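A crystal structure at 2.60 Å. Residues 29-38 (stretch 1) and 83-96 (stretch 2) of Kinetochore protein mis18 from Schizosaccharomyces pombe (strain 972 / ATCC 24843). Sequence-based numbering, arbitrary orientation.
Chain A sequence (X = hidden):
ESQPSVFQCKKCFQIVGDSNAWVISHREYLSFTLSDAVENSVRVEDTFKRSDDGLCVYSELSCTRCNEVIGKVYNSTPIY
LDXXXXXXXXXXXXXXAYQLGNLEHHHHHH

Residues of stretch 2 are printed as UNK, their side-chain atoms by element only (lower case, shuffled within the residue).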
# COMPACT_ATOMS: atom_id res chain seq x y z
N TYR A 29 -0.05 -3.94 24.23
CA TYR A 29 -1.04 -4.68 23.42
C TYR A 29 -0.61 -4.97 21.95
O TYR A 29 -1.36 -5.59 21.21
CB TYR A 29 -2.39 -3.96 23.49
CG TYR A 29 -2.82 -3.79 24.93
CD1 TYR A 29 -3.12 -4.90 25.72
CD2 TYR A 29 -2.86 -2.52 25.52
CE1 TYR A 29 -3.48 -4.76 27.06
CE2 TYR A 29 -3.22 -2.37 26.85
CZ TYR A 29 -3.53 -3.50 27.61
OH TYR A 29 -3.88 -3.36 28.92
N LEU A 30 0.61 -4.58 21.58
CA LEU A 30 1.13 -4.77 20.23
C LEU A 30 0.05 -4.36 19.23
O LEU A 30 -0.28 -5.14 18.34
CB LEU A 30 1.60 -6.22 20.02
CG LEU A 30 2.67 -6.78 21.00
CD1 LEU A 30 2.29 -8.18 21.49
CD2 LEU A 30 4.10 -6.76 20.45
N SER A 31 -0.48 -3.15 19.44
CA SER A 31 -1.62 -2.56 18.70
C SER A 31 -1.36 -1.10 18.33
O SER A 31 -0.46 -0.48 18.89
CB SER A 31 -2.90 -2.59 19.55
OG SER A 31 -3.15 -1.34 20.21
N PHE A 32 -2.17 -0.54 17.42
CA PHE A 32 -2.14 0.92 17.13
C PHE A 32 -3.50 1.39 16.64
O PHE A 32 -4.31 0.61 16.22
CB PHE A 32 -1.03 1.29 16.12
CG PHE A 32 -1.28 0.78 14.73
CD1 PHE A 32 -0.84 -0.50 14.35
CD2 PHE A 32 -1.96 1.55 13.80
CE1 PHE A 32 -1.08 -0.99 13.06
CE2 PHE A 32 -2.21 1.05 12.52
CZ PHE A 32 -1.77 -0.21 12.15
N THR A 33 -3.75 2.68 16.67
CA THR A 33 -5.13 3.13 16.63
C THR A 33 -5.26 4.34 15.72
O THR A 33 -4.43 5.23 15.77
CB THR A 33 -5.64 3.41 18.09
OG1 THR A 33 -5.40 2.25 18.95
CG2 THR A 33 -7.13 3.78 18.09
N LEU A 34 -6.31 4.34 14.91
CA LEU A 34 -6.50 5.26 13.82
C LEU A 34 -7.91 5.78 13.89
O LEU A 34 -8.81 5.04 14.23
CB LEU A 34 -6.33 4.54 12.46
CG LEU A 34 -5.05 4.48 11.59
CD1 LEU A 34 -3.79 4.06 12.34
CD2 LEU A 34 -5.26 3.55 10.39
N SER A 35 -8.10 7.02 13.47
CA SER A 35 -9.37 7.69 13.48
C SER A 35 -10.10 7.54 12.18
O SER A 35 -11.24 8.02 12.02
CB SER A 35 -9.13 9.19 13.72
OG SER A 35 -8.42 9.78 12.64
N ASP A 36 -9.42 6.95 11.20
CA ASP A 36 -10.09 6.65 9.93
C ASP A 36 -9.47 5.46 9.22
O ASP A 36 -8.29 5.15 9.43
CB ASP A 36 -10.12 7.88 8.98
CG ASP A 36 -11.32 7.85 8.03
OD1 ASP A 36 -12.07 6.85 8.04
OD2 ASP A 36 -11.53 8.82 7.27
N ALA A 37 -10.29 4.82 8.39
CA ALA A 37 -9.82 3.79 7.49
C ALA A 37 -10.54 3.84 6.20
O ALA A 37 -11.62 4.36 6.10
CB ALA A 37 -10.02 2.42 8.13
N VAL A 38 -9.95 3.21 5.20
CA VAL A 38 -10.56 3.16 3.88
C VAL A 38 -11.97 2.59 3.94
O VAL A 38 -12.21 1.59 4.62
CB VAL A 38 -9.73 2.27 2.93
CG1 VAL A 38 -10.42 2.20 1.57
CG2 VAL A 38 -8.28 2.77 2.84
N UNK A 83 -9.89 7.86 24.07
CA UNK A 83 -9.16 8.02 22.77
C UNK A 83 -9.48 6.92 21.76
O UNK A 83 -9.70 7.18 20.59
o UNK A 83 -6.88 8.14 25.16
o UNK A 83 -7.24 10.01 23.92
c UNK A 83 -7.66 7.94 22.97
c UNK A 83 -7.21 8.76 24.10
N UNK A 84 -9.47 5.70 22.27
CA UNK A 84 -9.68 4.49 21.50
C UNK A 84 -11.11 4.37 20.99
O UNK A 84 -11.36 3.76 19.94
c UNK A 84 -7.99 3.29 22.98
c UNK A 84 -6.96 3.91 22.07
c UNK A 84 -9.44 1.97 21.62
c UNK A 84 -9.39 3.25 22.40
N UNK A 85 -12.05 4.93 21.73
CA UNK A 85 -13.43 4.56 21.60
C UNK A 85 -13.97 5.07 20.30
O UNK A 85 -13.74 6.21 19.99
c UNK A 85 -15.75 4.75 22.69
n UNK A 85 -16.69 6.48 26.93
c UNK A 85 -16.83 6.71 25.63
n UNK A 85 -17.33 7.88 25.21
c UNK A 85 -14.27 5.13 22.73
c UNK A 85 -16.56 5.83 23.33
n UNK A 85 -16.45 5.76 24.78
N UNK A 86 -14.74 4.22 19.62
CA UNK A 86 -15.23 4.42 18.26
C UNK A 86 -14.16 4.82 17.24
O UNK A 86 -14.41 5.64 16.31
o UNK A 86 -17.51 3.52 19.34
c UNK A 86 -16.44 5.36 18.30
c UNK A 86 -17.61 4.73 19.02
o UNK A 86 -18.62 5.43 19.28
N UNK A 87 -12.98 4.21 17.41
CA UNK A 87 -11.85 4.37 16.51
C UNK A 87 -11.32 2.99 16.17
O UNK A 87 -11.49 2.03 16.94
c UNK A 87 -10.70 5.19 17.14
s UNK A 87 -11.15 8.01 16.71
c UNK A 87 -11.06 6.53 17.73
c UNK A 87 -12.74 7.92 15.87
N UNK A 88 -10.59 2.95 15.05
CA UNK A 88 -10.06 1.73 14.48
C UNK A 88 -8.76 1.34 15.14
O UNK A 88 -7.76 1.97 14.90
c UNK A 88 -11.32 3.65 11.97
c UNK A 88 -11.09 2.31 12.22
c UNK A 88 -13.15 1.81 11.04
c UNK A 88 -13.35 3.16 10.81
c UNK A 88 -12.44 4.08 11.28
c UNK A 88 -9.85 1.87 12.97
c UNK A 88 -12.02 1.39 11.75
o UNK A 88 -14.43 3.65 10.12
N UNK A 89 -8.80 0.28 15.92
CA UNK A 89 -7.65 -0.20 16.66
C UNK A 89 -7.13 -1.49 16.04
O UNK A 89 -7.67 -2.57 16.25
c UNK A 89 -8.00 -0.43 18.16
o UNK A 89 -8.50 0.80 18.75
c UNK A 89 -6.83 -0.91 18.95
N UNK A 90 -6.01 -1.35 15.34
CA UNK A 90 -5.38 -2.43 14.59
C UNK A 90 -4.31 -3.23 15.32
O UNK A 90 -3.54 -2.71 16.11
c UNK A 90 -7.00 0.41 11.23
c UNK A 90 -6.67 -2.26 11.70
c UNK A 90 -7.68 -1.82 10.84
c UNK A 90 -7.83 -0.48 10.59
c UNK A 90 -5.84 -1.37 12.34
c UNK A 90 -4.79 -1.86 13.30
c UNK A 90 -6.02 -0.03 12.09
N UNK A 91 -4.24 -4.49 14.95
CA UNK A 91 -3.35 -5.46 15.54
C UNK A 91 -2.02 -5.46 14.73
O UNK A 91 -2.03 -5.73 13.55
o UNK A 91 -3.53 -7.81 16.26
c UNK A 91 -4.10 -6.80 15.47
N UNK A 92 -0.88 -5.12 15.34
CA UNK A 92 0.38 -5.02 14.57
C UNK A 92 0.78 -6.35 13.98
O UNK A 92 1.45 -6.39 12.97
c UNK A 92 1.51 -3.17 16.05
c UNK A 92 2.76 -1.29 17.73
s UNK A 92 2.61 -3.07 17.51
c UNK A 92 1.57 -4.55 15.41
N UNK A 93 0.38 -7.44 14.62
CA UNK A 93 0.72 -8.79 14.15
C UNK A 93 0.06 -9.15 12.85
O UNK A 93 0.45 -10.12 12.20
o UNK A 93 1.53 -11.67 16.16
o UNK A 93 2.46 -9.67 16.26
c UNK A 93 0.32 -9.86 15.20
c UNK A 93 1.52 -10.44 15.93
N UNK A 94 -0.98 -8.39 12.52
CA UNK A 94 -1.85 -8.66 11.40
C UNK A 94 -1.78 -7.60 10.34
O UNK A 94 -2.45 -7.71 9.35
c UNK A 94 -3.28 -8.73 11.96
c UNK A 94 -3.55 -9.92 12.89
c UNK A 94 -4.16 -12.38 12.82
n UNK A 94 -4.55 -13.42 11.82
c UNK A 94 -3.83 -11.14 12.04
N UNK A 95 -0.98 -6.56 10.53
CA UNK A 95 -0.88 -5.45 9.58
C UNK A 95 0.54 -5.43 9.07
O UNK A 95 1.38 -6.21 9.53
c UNK A 95 -1.20 -4.09 10.22
c UNK A 95 -2.65 -3.67 10.35
c UNK A 95 -3.21 -3.22 9.04
c UNK A 95 -3.51 -4.79 10.91
N UNK A 96 0.78 -4.52 8.11
CA UNK A 96 2.10 -4.31 7.53
C UNK A 96 2.24 -2.83 7.21
O UNK A 96 1.27 -2.17 6.85
o UNK A 96 3.05 -6.03 3.78
c UNK A 96 3.41 -5.95 6.12
n UNK A 96 3.82 -7.90 4.75
c UNK A 96 3.42 -6.63 4.78
c UNK A 96 2.19 -5.09 6.24

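Position 83 has two carbons, the second with two oxygens. It does not touch stretch 1. It is Asp 83.

Position 84 has four carbons, forked at the first, with one arm two carbons long. It approaches the side chain of Thr 33. This is Ile 84, with CD1 3.9 Å from OG1 of Thr 33.

Position 85 has three carbons, a nitrogen, then a carbon bearing two more nitrogens. It makes no contact. This guanidinium marks Arg 85.

Position 86 has two carbons, the second with two oxygens. It makes no contact. It is Asp 86.

Position 87 has an unbranched chain of two carbons, a sulfur and one carbon. The sulfur packs on Ser 35. This is Met 87, with SD 3.8 Å from CB of Ser 35. A type II turn runs from Ile 84 to Met 87.

Position 88 has one carbon, then a six-carbon ring bearing one oxygen. Ala 37 sits over one ring face. This is Tyr 88, with CB of Ala 37 4.0 Å from the Tyr 88 ring centroid.

Position 89 has one carbon carrying an oxygen and a carbon. It meets the side chain of Thr 33. The fork with one oxygen identifies Thr 89. Its OG1 makes a weak hydrogen bond of 3.4 Å with OG1 of Thr 33.

Position 90 has one carbon and a six-carbon ring without oxygen. The ring meets Leu 34, and CB covers one face of the Phe 32 ring. This is Phe 90, with CE2 3.7 Å from CD2 of Leu 34.

Position 91 has one carbon and one oxygen. Its side chain makes no close contact. It is Ser 91, paired with Ser 31 in the sheet.

Position 92 repeats the unbranched carbon, carbon, sulfur, carbon pattern. It lies at the edge of the Phe 32 ring. This is Met 92, with CG 3.9 Å from CD1 of Phe 32.

Position 93 has two carbons, the second with two oxygens. Its side chain makes no close contact. It is Asp 93.

Position 94 has four carbons in a row ending in nitrogen, out of contact. It is Lys 94.

Position 95 has four carbons, forked at the second. It packs against Phe 32. This is Leu 95, with CG 4.0 Å from CZ of Phe 32.

Position 96 has three carbons, the third with one oxygen and one nitrogen, out of contact. It is Gln 96.

The two strands run antiparallel. Paired backbone hydrogen bonds join Phe 32 to Phe 90 and Leu 34 to Tyr 88. Met 92 N to Leu 30 O, 3.1 Å, extends the ladder. Phe 32, Leu 34, Tyr 88 and Phe 90 share one sheet face, where apolar packing adds to the backbone bonds. Ser 31, Thr 33, Thr 89 and Ser 91 line the other.

Stretch 2 (83-96) DIRDMYTFSMDKLQ
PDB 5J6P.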